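Local coordinates for L-ornithine N(5)-monooxygenase (Pseudomonas aeruginosa, PDB 3S5W), which catalyses the FAD- and NADPH-dependent N5-hydroxylation of L-ornithine, the first step towards hydroxamate siderophores such as pyoverdin, at residues S169-A172 / E176-R179; K229-G234 / I349-R354; R295-Y300 / H422-T427. All coordinates share one frame; numbering follows the deposited sequence.

Contact 1: S169-A172 / E176-R179. With PO4 (phosphate ion), chain D.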
loop_
_atom_site.group_PDB
_atom_site.type_symbol
_atom_site.label_atom_id
_atom_site.label_comp_id
_atom_site.label_asym_id
_atom_site.label_seq_id
_atom_site.Cartn_x
_atom_site.Cartn_y
_atom_site.Cartn_z
ATOM N N SER A 169 13.729 7.054 16.720
ATOM C CA SER A 169 12.841 5.906 16.670
ATOM C C SER A 169 12.571 5.327 18.065
ATOM O O SER A 169 13.284 5.644 19.041
ATOM C CB SER A 169 13.395 4.836 15.705
ATOM O OG SER A 169 14.620 4.276 16.157
ATOM N N ARG A 170 11.542 4.491 18.154
ATOM C CA ARG A 170 11.169 3.829 19.383
ATOM C C ARG A 170 11.117 2.333 19.063
ATOM O O ARG A 170 10.568 1.945 18.021
ATOM C CB ARG A 170 9.800 4.340 19.863
ATOM C CG ARG A 170 9.295 3.663 21.164
ATOM C CD ARG A 170 8.019 4.298 21.752
ATOM N NE ARG A 170 6.850 4.168 20.879
ATOM C CZ ARG A 170 6.132 5.194 20.414
ATOM N NH1 ARG A 170 6.441 6.450 20.741
ATOM N NH2 ARG A 170 5.089 4.966 19.624
ATOM N N ASN A 171 11.722 1.494 19.898
ATOM C CA ASN A 171 11.586 0.049 19.694
ATOM C C ASN A 171 10.346 -0.520 20.404
ATOM O O ASN A 171 9.578 0.226 21.033
ATOM C CB ASN A 171 12.889 -0.739 19.972
ATOM C CG ASN A 171 13.276 -0.770 21.457
ATOM O OD1 ASN A 171 12.438 -0.579 22.349
ATOM N ND2 ASN A 171 14.556 -0.986 21.716
ATOM N N ALA A 172 10.143 -1.827 20.269
ATOM C CA ALA A 172 8.906 -2.454 20.746
ATOM C C ALA A 172 8.845 -2.449 22.288
ATOM O O ALA A 172 7.766 -2.300 22.878
ATOM C CB ALA A 172 8.753 -3.872 20.154
ATOM N N GLU A 176 13.844 4.634 23.269
ATOM C CA GLU A 176 14.109 5.575 22.195
ATOM C C GLU A 176 15.503 5.348 21.628
ATOM O O GLU A 176 16.447 5.060 22.371
ATOM C CB GLU A 176 13.963 7.010 22.697
ATOM C CG GLU A 176 14.114 8.094 21.640
ATOM C CD GLU A 176 13.432 9.408 22.050
ATOM O OE1 GLU A 176 14.137 10.437 22.171
ATOM O OE2 GLU A 176 12.201 9.400 22.254
ATOM N N LEU A 177 15.627 5.475 20.310
ATOM C CA LEU A 177 16.908 5.398 19.633
ATOM C C LEU A 177 17.106 6.647 18.786
ATOM O O LEU A 177 16.162 7.153 18.176
ATOM C CB LEU A 177 16.984 4.132 18.770
ATOM C CG LEU A 177 17.250 2.772 19.449
ATOM C CD1 LEU A 177 15.965 2.075 19.880
ATOM C CD2 LEU A 177 17.977 1.860 18.485
ATOM N N VAL A 178 18.324 7.172 18.784
ATOM C CA VAL A 178 18.647 8.353 17.982
ATOM C C VAL A 178 19.839 7.979 17.119
ATOM O O VAL A 178 20.845 7.484 17.628
ATOM C CB VAL A 178 18.915 9.634 18.876
ATOM C CG1 VAL A 178 19.327 10.840 18.029
ATOM C CG2 VAL A 178 17.679 9.970 19.706
ATOM N N ARG A 179 19.701 8.149 15.805
ATOM C CA ARG A 179 20.771 7.848 14.856
ATOM C C ARG A 179 20.990 9.035 13.939
ATOM O O ARG A 179 20.100 9.860 13.733
ATOM C CB ARG A 179 20.440 6.610 14.001
ATOM C CG ARG A 179 20.400 5.289 14.729
ATOM C CD ARG A 179 20.123 4.211 13.695
ATOM N NE ARG A 179 19.971 2.879 14.270
ATOM C CZ ARG A 179 18.830 2.371 14.729
ATOM N NH1 ARG A 179 17.713 3.097 14.743
ATOM N NH2 ARG A 179 18.816 1.136 15.203
HETATM P P PO4 D . 22.448 0.035 15.189
HETATM O O1 PO4 D . 23.270 -0.391 13.994
HETATM O O2 PO4 D . 22.238 1.528 15.073
HETATM O O3 PO4 D . 23.208 -0.324 16.450
HETATM O O4 PO4 D . 21.112 -0.680 15.257
HETATM O O HOH W 1 16.803 5.737 14.987
#
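Glu176 opens the second strand of this beta hairpin opposite Arg170, a non-hydrogen-bonded antiparallel pair with the two CA atoms 4.4 Å apart. Glu176 CA makes a C-H...O contact with Ser169 O at 3.3 Å. Leu177 follows in a hydrogen-bonded pair with Ser169. Leu177 N gives a bond of 2.7 Å to Ser169 O, and Ser169 N returns one of 2.8 Å to Leu177 O, nearly straight at 171°. Above this pair the Leu177 side chain crosses that of Asn171 at about a right angle, with CD1 lying 3.8 Å from Asn171 ND2, while Asn171 OD1 takes the amide of Glu175 in the turn. Arg179 stretches fully from CG to NE and carries its guanidinium back over the face that holds Ser169. One water bridges NH1 and Ser169 OG, and both groups also bind Glu148. Arg179 NE donates to phosphate O2 (2.8 Å) and Arg179 NH2 to phosphate O4 (2.9 Å); Arg145 binds the same ion, probably a guest from the crystallisation liquor. With Glu148 paired to NH1 and phosphate along the NE-NH2 edge, the guanidinium is held against rotation in this crystal and its charge probably balanced, Glu148 being the partner the protein itself supplies.

Contact 2: K229-G234 / I349-R354. With NAP (NADP nicotinamide-adenine-dinucleotide phosphate), chain F.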
loop_
_atom_site.group_PDB
_atom_site.type_symbol
_atom_site.label_atom_id
_atom_site.label_comp_id
_atom_site.label_asym_id
_atom_site.label_seq_id
_atom_site.Cartn_x
_atom_site.Cartn_y
_atom_site.Cartn_z
ATOM N N LYS A 229 -24.352 -9.989 11.731
ATOM C CA LYS A 229 -24.542 -9.121 10.576
ATOM C C LYS A 229 -23.334 -8.210 10.484
ATOM O O LYS A 229 -22.969 -7.528 11.471
ATOM C CB LYS A 229 -25.830 -8.289 10.736
ATOM C CG LYS A 229 -27.139 -9.112 10.698
ATOM C CD LYS A 229 -28.388 -8.273 11.072
ATOM C CE LYS A 229 -28.555 -6.970 10.234
ATOM N NZ LYS A 229 -28.686 -7.154 8.746
ATOM N N ILE A 230 -22.687 -8.197 9.323
ATOM C CA ILE A 230 -21.533 -7.345 9.134
ATOM C C ILE A 230 -21.726 -6.441 7.933
ATOM O O ILE A 230 -22.107 -6.916 6.847
ATOM C CB ILE A 230 -20.228 -8.204 8.971
ATOM C CG1 ILE A 230 -20.011 -9.024 10.262
ATOM C CG2 ILE A 230 -19.032 -7.292 8.599
ATOM C CD1 ILE A 230 -18.734 -9.887 10.330
ATOM N N ALA A 231 -21.453 -5.151 8.117
ATOM C CA ALA A 231 -21.468 -4.194 7.001
ATOM C C ALA A 231 -20.058 -4.017 6.447
ATOM O O ALA A 231 -19.118 -3.879 7.200
ATOM C CB ALA A 231 -22.024 -2.800 7.455
ATOM N N ILE A 232 -19.938 -4.000 5.124
ATOM C CA ILE A 232 -18.704 -3.658 4.468
ATOM C C ILE A 232 -18.933 -2.352 3.734
ATOM O O ILE A 232 -19.803 -2.293 2.848
ATOM C CB ILE A 232 -18.283 -4.721 3.416
ATOM C CG1 ILE A 232 -18.077 -6.091 4.089
ATOM C CG2 ILE A 232 -17.006 -4.251 2.690
ATOM C CD1 ILE A 232 -18.033 -7.270 3.099
ATOM N N ILE A 233 -18.168 -1.314 4.096
ATOM C CA ILE A 233 -18.245 -0.018 3.385
ATOM C C ILE A 233 -17.215 0.058 2.246
ATOM O O ILE A 233 -16.019 -0.040 2.488
ATOM C CB ILE A 233 -18.040 1.187 4.361
ATOM C CG1 ILE A 233 -18.903 1.017 5.647
ATOM C CG2 ILE A 233 -18.240 2.554 3.620
ATOM C CD1 ILE A 233 -20.418 0.711 5.439
ATOM N N GLY A 234 -17.686 0.275 1.013
ATOM C CA GLY A 234 -16.793 0.441 -0.148
ATOM C C GLY A 234 -17.156 -0.523 -1.272
ATOM O O GLY A 234 -17.954 -1.465 -1.091
ATOM N N ILE A 349 -23.620 -1.623 15.942
ATOM C CA ILE A 349 -23.369 -0.345 15.301
ATOM C C ILE A 349 -24.586 -0.046 14.415
ATOM O O ILE A 349 -24.882 -0.794 13.465
ATOM C CB ILE A 349 -22.025 -0.323 14.477
ATOM C CG1 ILE A 349 -20.835 -0.736 15.366
ATOM C CG2 ILE A 349 -21.792 1.047 13.809
ATOM C CD1 ILE A 349 -20.648 0.131 16.636
ATOM N N GLU A 350 -25.285 1.041 14.736
ATOM C CA GLU A 350 -26.492 1.400 14.014
ATOM C C GLU A 350 -26.103 2.351 12.882
ATOM O O GLU A 350 -25.449 3.357 13.107
ATOM C CB GLU A 350 -27.519 2.028 14.993
ATOM C CG GLU A 350 -28.797 2.454 14.327
ATOM C CD GLU A 350 -29.751 3.081 15.315
ATOM O OE1 GLU A 350 -30.272 2.363 16.185
ATOM O OE2 GLU A 350 -29.949 4.298 15.225
ATOM N N LEU A 351 -26.472 2.011 11.649
ATOM C CA LEU A 351 -26.115 2.840 10.507
ATOM C C LEU A 351 -27.397 3.374 9.905
ATOM O O LEU A 351 -28.317 2.600 9.657
ATOM C CB LEU A 351 -25.395 2.015 9.419
ATOM C CG LEU A 351 -24.049 1.356 9.743
ATOM C CD1 LEU A 351 -23.438 0.772 8.449
ATOM C CD2 LEU A 351 -23.072 2.332 10.403
ATOM N N ALA A 352 -27.433 4.687 9.681
ATOM C CA ALA A 352 -28.524 5.325 8.957
ATOM C C ALA A 352 -28.070 5.409 7.502
ATOM O O ALA A 352 -27.077 6.068 7.180
ATOM C CB ALA A 352 -28.851 6.714 9.549
ATOM N N LEU A 353 -28.799 4.698 6.647
ATOM C CA LEU A 353 -28.400 4.461 5.260
ATOM C C LEU A 353 -29.323 5.177 4.252
ATOM O O LEU A 353 -30.547 4.921 4.208
ATOM C CB LEU A 353 -28.370 2.969 4.982
ATOM C CG LEU A 353 -27.438 2.112 5.860
ATOM C CD1 LEU A 353 -27.678 0.649 5.490
ATOM C CD2 LEU A 353 -25.981 2.477 5.715
ATOM N N ARG A 354 -28.736 6.076 3.477
ATOM C CA ARG A 354 -29.502 6.838 2.488
ATOM C C ARG A 354 -29.351 6.160 1.135
ATOM O O ARG A 354 -28.245 6.074 0.608
ATOM C CB ARG A 354 -28.999 8.287 2.411
ATOM C CG ARG A 354 -29.748 9.176 1.394
ATOM C CD ARG A 354 -31.122 9.606 1.887
ATOM N NE ARG A 354 -31.028 10.463 3.064
ATOM C CZ ARG A 354 -32.070 10.872 3.791
ATOM N NH1 ARG A 354 -33.303 10.488 3.481
ATOM N NH2 ARG A 354 -31.867 11.643 4.849
HETATM P PA NAP F . -9.881 2.060 -3.440
HETATM O O1A NAP F . -9.779 1.545 -4.811
HETATM O O2A NAP F . -9.410 3.420 -3.270
HETATM O O5B NAP F . -11.369 1.781 -2.966
HETATM C C5B NAP F . -11.875 2.613 -1.989
HETATM C C4B NAP F . -13.343 2.249 -1.928
HETATM O O4B NAP F . -13.798 2.910 -0.781
HETATM C C3B NAP F . -14.104 2.806 -3.139
HETATM O O3B NAP F . -15.194 1.918 -3.346
HETATM C C2B NAP F . -14.596 4.145 -2.563
HETATM O O2B NAP F . -15.819 4.527 -3.121
HETATM C C1B NAP F . -14.848 3.794 -1.076
HETATM N N9A NAP F . -14.800 5.019 -0.263
HETATM C C8A NAP F . -13.718 5.853 -0.078
HETATM N N7A NAP F . -14.078 6.881 0.723
HETATM C C5A NAP F . -15.379 6.726 1.024
HETATM C C6A NAP F . -16.263 7.495 1.782
HETATM N N6A NAP F . -15.856 8.625 2.347
HETATM N N1A NAP F . -17.554 7.075 1.905
HETATM C C2A NAP F . -18.010 5.924 1.323
HETATM N N3A NAP F . -17.137 5.154 0.565
HETATM C C4A NAP F . -15.854 5.564 0.409
HETATM O O3 NAP F . -9.158 1.071 -2.387
HETATM P PN NAP F . -8.970 -0.551 -2.296
HETATM O O1N NAP F . -8.326 -0.792 -0.961
HETATM O O2N NAP F . -10.227 -1.305 -2.609
HETATM O O5D NAP F . -7.872 -0.675 -3.466
HETATM C C5D NAP F . -7.772 -1.597 -4.531
HETATM C C4D NAP F . -6.255 -1.698 -4.649
HETATM O O4D NAP F . -5.744 -2.933 -5.072
HETATM C C3D NAP F . -5.542 -0.720 -5.570
HETATM O O3D NAP F . -5.739 0.617 -5.178
HETATM C C2D NAP F . -4.109 -1.259 -5.433
HETATM O O2D NAP F . -3.298 -0.674 -4.422
HETATM C C1D NAP F . -4.335 -2.739 -5.096
HETATM P P2B NAP F . -15.971 5.665 -4.264
HETATM O O1X NAP F . -17.452 6.002 -4.148
HETATM O O2X NAP F . -15.569 4.944 -5.536
HETATM O O3X NAP F . -15.027 6.800 -3.956
#
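Leu351 and Ala231 meet through methyl groups where two separate sheets pack together. Their CA atoms are 9.1 Å apart and no hydrogen bond links the segments, so the join is purely apolar. From its CB, Leu351 points at strand 228-233, but CB itself rests against its own strand, 3.8 Å from Leu353 CD2. CG lies anti to the carbonyl carbon (chi1 -63°), and the branches part there. Leu351 CD2 turns back along the strand to within 3.9 Å of Ile349 CG2. Leu351 CD1 is the branch that reaches over: it touches Ala231 CB at 4.0 Å and, a little farther on, Ile233 CD1 at 4.3 Å, so that both residues meet the same leucine methyl. Ile233 serves two partners, for while CD1 meets the leucine, CG2 lies 4.1 Å from C2A of the NADP adenine. Gly234 then leaves the strand with a phi of 126°, a conformation suited to glycine, and passes close to the adenosine ribose; with Gly236 and Ala239 it fits the GxGxxA pattern of a Rossmann-type dinucleotide site, where strand 228-233 leads through a tight turn into helix 237-249. Strand 228-233 runs in the middle of a five-stranded parallel sheet, between strands 368-371 and 253-258. Strand 348-355 is the central one of a three-stranded antiparallel sheet packed over it, whose outer strands join in: Tyr366 touches both Ala231 and Leu351, while Val339 covers Ile233 and Ala342 reaches Leu351.

Contact 3: R295-Y300 / H422-T427. With FAD (flavin-adenine dinucleotide), chain C.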
loop_
_atom_site.group_PDB
_atom_site.type_symbol
_atom_site.label_atom_id
_atom_site.label_comp_id
_atom_site.label_asym_id
_atom_site.label_seq_id
_atom_site.Cartn_x
_atom_site.Cartn_y
_atom_site.Cartn_z
ATOM N N ARG A 295 -5.590 15.450 -15.770
ATOM C CA ARG A 295 -6.452 14.863 -16.807
ATOM C C ARG A 295 -6.093 13.372 -17.065
ATOM O O ARG A 295 -6.986 12.508 -17.086
ATOM C CB ARG A 295 -6.369 15.669 -18.127
ATOM C CG ARG A 295 -7.519 15.347 -19.110
ATOM C CD ARG A 295 -7.233 15.686 -20.583
ATOM N NE ARG A 295 -6.033 15.052 -21.147
ATOM C CZ ARG A 295 -5.897 13.761 -21.485
ATOM N NH1 ARG A 295 -6.873 12.880 -21.288
ATOM N NH2 ARG A 295 -4.750 13.346 -22.001
ATOM N N LEU A 296 -4.809 13.099 -17.284
ATOM C CA LEU A 296 -4.309 11.712 -17.448
ATOM C C LEU A 296 -4.696 10.834 -16.262
ATOM O O LEU A 296 -5.197 9.717 -16.446
ATOM C CB LEU A 296 -2.794 11.681 -17.674
ATOM C CG LEU A 296 -2.259 12.199 -19.021
ATOM C CD1 LEU A 296 -0.783 12.601 -18.883
ATOM C CD2 LEU A 296 -2.486 11.176 -20.173
ATOM N N LEU A 297 -4.534 11.359 -15.048
ATOM C CA LEU A 297 -4.865 10.563 -13.850
ATOM C C LEU A 297 -6.350 10.269 -13.733
ATOM O O LEU A 297 -6.728 9.163 -13.322
ATOM C CB LEU A 297 -4.293 11.196 -12.568
ATOM C CG LEU A 297 -2.761 11.180 -12.519
ATOM C CD1 LEU A 297 -2.215 12.203 -11.500
ATOM C CD2 LEU A 297 -2.211 9.781 -12.215
ATOM N N ARG A 298 -7.194 11.257 -14.076
ATOM C CA ARG A 298 -8.635 11.063 -14.143
ATOM C C ARG A 298 -8.996 10.018 -15.227
ATOM O O ARG A 298 -9.799 9.104 -14.968
ATOM C CB ARG A 298 -9.305 12.400 -14.470
ATOM C CG ARG A 298 -10.746 12.581 -14.000
ATOM C CD ARG A 298 -11.017 14.076 -13.600
ATOM N NE ARG A 298 -10.584 15.016 -14.646
ATOM C CZ ARG A 298 -9.700 16.008 -14.495
ATOM N NH1 ARG A 298 -9.136 16.263 -13.318
ATOM N NH2 ARG A 298 -9.385 16.755 -15.539
ATOM N N GLU A 299 -8.415 10.165 -16.426
ATOM C CA GLU A 299 -8.709 9.246 -17.544
ATOM C C GLU A 299 -8.457 7.774 -17.171
ATOM O O GLU A 299 -9.198 6.886 -17.567
ATOM C CB GLU A 299 -7.875 9.599 -18.784
ATOM C CG GLU A 299 -8.275 8.787 -20.065
ATOM C CD GLU A 299 -7.366 9.038 -21.286
ATOM O OE1 GLU A 299 -6.625 10.049 -21.306
ATOM O OE2 GLU A 299 -7.373 8.208 -22.244
ATOM N N TYR A 300 -7.365 7.530 -16.455
ATOM C CA TYR A 300 -6.918 6.161 -16.153
ATOM C C TYR A 300 -7.184 5.752 -14.702
ATOM O O TYR A 300 -6.590 4.796 -14.207
ATOM C CB TYR A 300 -5.428 6.029 -16.492
ATOM C CG TYR A 300 -5.146 6.009 -17.990
ATOM C CD1 TYR A 300 -5.198 4.809 -18.703
ATOM C CD2 TYR A 300 -4.836 7.187 -18.686
ATOM C CE1 TYR A 300 -4.958 4.768 -20.072
ATOM C CE2 TYR A 300 -4.573 7.157 -20.061
ATOM C CZ TYR A 300 -4.639 5.941 -20.748
ATOM O OH TYR A 300 -4.385 5.876 -22.104
ATOM N N HIS A 422 4.283 11.535 -11.054
ATOM C CA HIS A 422 5.007 10.383 -11.622
ATOM C C HIS A 422 4.079 9.263 -12.110
ATOM O O HIS A 422 4.547 8.312 -12.713
ATOM C CB HIS A 422 5.955 9.774 -10.564
ATOM C CG HIS A 422 7.119 10.648 -10.227
ATOM N ND1 HIS A 422 8.410 10.351 -10.616
ATOM C CD2 HIS A 422 7.184 11.817 -9.553
ATOM C CE1 HIS A 422 9.227 11.287 -10.156
ATOM N NE2 HIS A 422 8.505 12.196 -9.523
ATOM N N GLY A 423 2.793 9.353 -11.816
ATOM C CA GLY A 423 1.833 8.486 -12.465
ATOM C C GLY A 423 1.273 7.392 -11.578
ATOM O O GLY A 423 1.664 7.251 -10.414
ATOM N N LEU A 424 0.366 6.601 -12.156
ATOM C CA LEU A 424 -0.357 5.564 -11.412
ATOM C C LEU A 424 0.512 4.402 -10.909
ATOM O O LEU A 424 0.085 3.654 -10.014
ATOM C CB LEU A 424 -1.573 5.060 -12.236
ATOM C CG LEU A 424 -2.698 6.104 -12.296
ATOM C CD1 LEU A 424 -3.633 5.833 -13.463
ATOM C CD2 LEU A 424 -3.506 6.142 -11.038
ATOM N N SER A 425 1.728 4.249 -11.438
ATOM C CA SER A 425 2.621 3.230 -10.918
ATOM C C SER A 425 3.137 3.598 -9.511
ATOM O O SER A 425 3.729 2.765 -8.818
ATOM C CB SER A 425 3.833 3.057 -11.840
ATOM O OG SER A 425 3.444 2.430 -13.030
ATOM N N ASP A 426 2.936 4.856 -9.115
ATOM C CA ASP A 426 3.704 5.383 -7.962
ATOM C C ASP A 426 3.479 4.611 -6.667
ATOM O O ASP A 426 4.432 4.323 -5.953
ATOM C CB ASP A 426 3.459 6.878 -7.764
ATOM C CG ASP A 426 4.518 7.522 -6.838
ATOM O OD1 ASP A 426 5.647 7.749 -7.308
ATOM O OD2 ASP A 426 4.208 7.748 -5.655
ATOM N N THR A 427 2.228 4.287 -6.350
ATOM C CA THR A 427 1.901 3.562 -5.110
ATOM C C THR A 427 1.921 2.032 -5.239
ATOM O O THR A 427 1.510 1.338 -4.304
ATOM C CB THR A 427 0.499 3.942 -4.600
ATOM O OG1 THR A 427 -0.494 3.452 -5.513
ATOM C CG2 THR A 427 0.389 5.475 -4.433
HETATM P PA FAD C . 4.423 -0.606 2.211
HETATM O O1A FAD C . 3.131 -0.093 2.726
HETATM O O2A FAD C . 4.374 -2.016 1.597
HETATM O O5B FAD C . 5.521 -0.630 3.409
HETATM C C5B FAD C . 5.619 0.474 4.277
HETATM C C4B FAD C . 6.391 -0.050 5.476
HETATM O O4B FAD C . 6.639 1.040 6.322
HETATM C C3B FAD C . 5.547 -1.038 6.274
HETATM O O3B FAD C . 6.220 -2.277 6.369
HETATM C C2B FAD C . 5.368 -0.371 7.645
HETATM O O2B FAD C . 5.531 -1.290 8.720
HETATM C C1B FAD C . 6.503 0.607 7.667
HETATM N N9A FAD C . 6.270 1.833 8.424
HETATM C C8A FAD C . 5.204 2.721 8.321
HETATM N N7A FAD C . 5.455 3.764 9.167
HETATM C C5A FAD C . 6.658 3.548 9.762
HETATM C C6A FAD C . 7.387 4.282 10.697
HETATM N N6A FAD C . 7.043 5.547 10.989
HETATM N N1A FAD C . 8.610 3.772 11.128
HETATM C C2A FAD C . 9.126 2.584 10.652
HETATM N N3A FAD C . 8.402 1.850 9.718
HETATM C C4A FAD C . 7.188 2.336 9.292
HETATM N N1 FAD C . 0.397 -3.252 -5.448
HETATM C C2 FAD C . 0.581 -4.025 -6.587
HETATM O O2 FAD C . 1.323 -3.644 -7.477
HETATM N N3 FAD C . -0.070 -5.233 -6.731
HETATM C C4 FAD C . -0.904 -5.714 -5.753
HETATM O O4 FAD C . -1.433 -6.829 -5.906
HETATM C C4X FAD C . -1.110 -4.930 -4.602
HETATM N N5 FAD C . -1.963 -5.377 -3.603
HETATM C C5X FAD C . -2.174 -4.599 -2.477
HETATM C C6 FAD C . -3.040 -5.064 -1.476
HETATM C C7 FAD C . -3.273 -4.307 -0.335
HETATM C C7M FAD C . -4.224 -4.866 0.693
HETATM C C8 FAD C . -2.659 -3.066 -0.207
HETATM C C8M FAD C . -2.862 -2.196 0.999
HETATM C C9 FAD C . -1.798 -2.596 -1.193
HETATM C C9A FAD C . -1.527 -3.362 -2.334
HETATM N N10 FAD C . -0.666 -2.905 -3.339
HETATM C C10 FAD C . -0.478 -3.685 -4.475
HETATM C "C1'" FAD C . 0.006 -1.568 -3.271
HETATM C "C2'" FAD C . 1.157 -1.483 -2.248
HETATM O "O2'" FAD C . 1.192 -0.097 -1.891
HETATM C "C3'" FAD C . 2.465 -1.892 -2.910
HETATM O "O3'" FAD C . 2.402 -3.229 -3.443
HETATM C "C4'" FAD C . 3.647 -1.861 -1.908
HETATM O "O4'" FAD C . 3.276 -2.555 -0.723
HETATM C "C5'" FAD C . 4.200 -0.444 -1.604
HETATM O "O5'" FAD C . 5.463 -0.615 -0.988
HETATM P P FAD C . 6.077 0.439 0.075
HETATM O O1P FAD C . 7.335 -0.212 0.594
HETATM O O2P FAD C . 6.203 1.757 -0.640
HETATM O O3P FAD C . 4.960 0.517 1.211
#
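Leu297, in the last turn of helix 290-299, comes nearest to Gly423, CA to CA 7.1 Å, just where Gly423 leaves helix 419-422 with positive phi and starts a type I turn closed by Asp426 N on Gly423 O. Leu424, the second residue of that turn, aims its side chain at the end of the first helix and fits between Leu297 and Tyr300. The Leu297 and Leu424 side chains run alongside one another, pointing opposite ways, with Leu297 CD2 at 3.7 Å from Leu424 CG. The same CD2 lies over the bare backbone of Gly423, 4.3 Å from its CA. Leu424 CD1 packs 3.5 Å from Tyr300 CB and only 3.2 Å from Tyr300 O, a tight fit; that carbonyl is also bonded to Thr303 OG1. The tyrosine ring itself takes no part: with CG anti to the carbonyl carbon (chi1 -72°), it leads away from the leucine. Leu424 also touches Tyr305, a residue of the NADP(+) site, and it lies close to the substrate-binding Phe277. Three residues on, Thr427 O accepts a bond of 2.8 Å from the ribityl hydroxyl O2' of FAD. The arrangement is thus a cofactor-binding loop of a flavin monooxygenase, packed through Leu424 on a helix end and, at Thr427, accepting one bond from the flavin's ribityl chain.

How the contacts relate
Contact 1 lies at the surface, contact 2 is fully buried, and contact 3 is intermediate. No two of them share a strand or helix. Contact 1 joins strands close in sequence within the sheet of the FAD side, through backbone bonds and a water bridge, with an arginine charge met from outside; contact 2 instead packs two sheets on the NADP side, face to face, through methyl groups alone. Contact 3 is likewise apolar but sets a helix end against a loop. Contacts 2 and 3 alternate along the chain, and each has one segment running to a cofactor: NADP for contact 2, FAD for contact 3. Contacts 1 and 3 lie on opposite sides of the chain's centre.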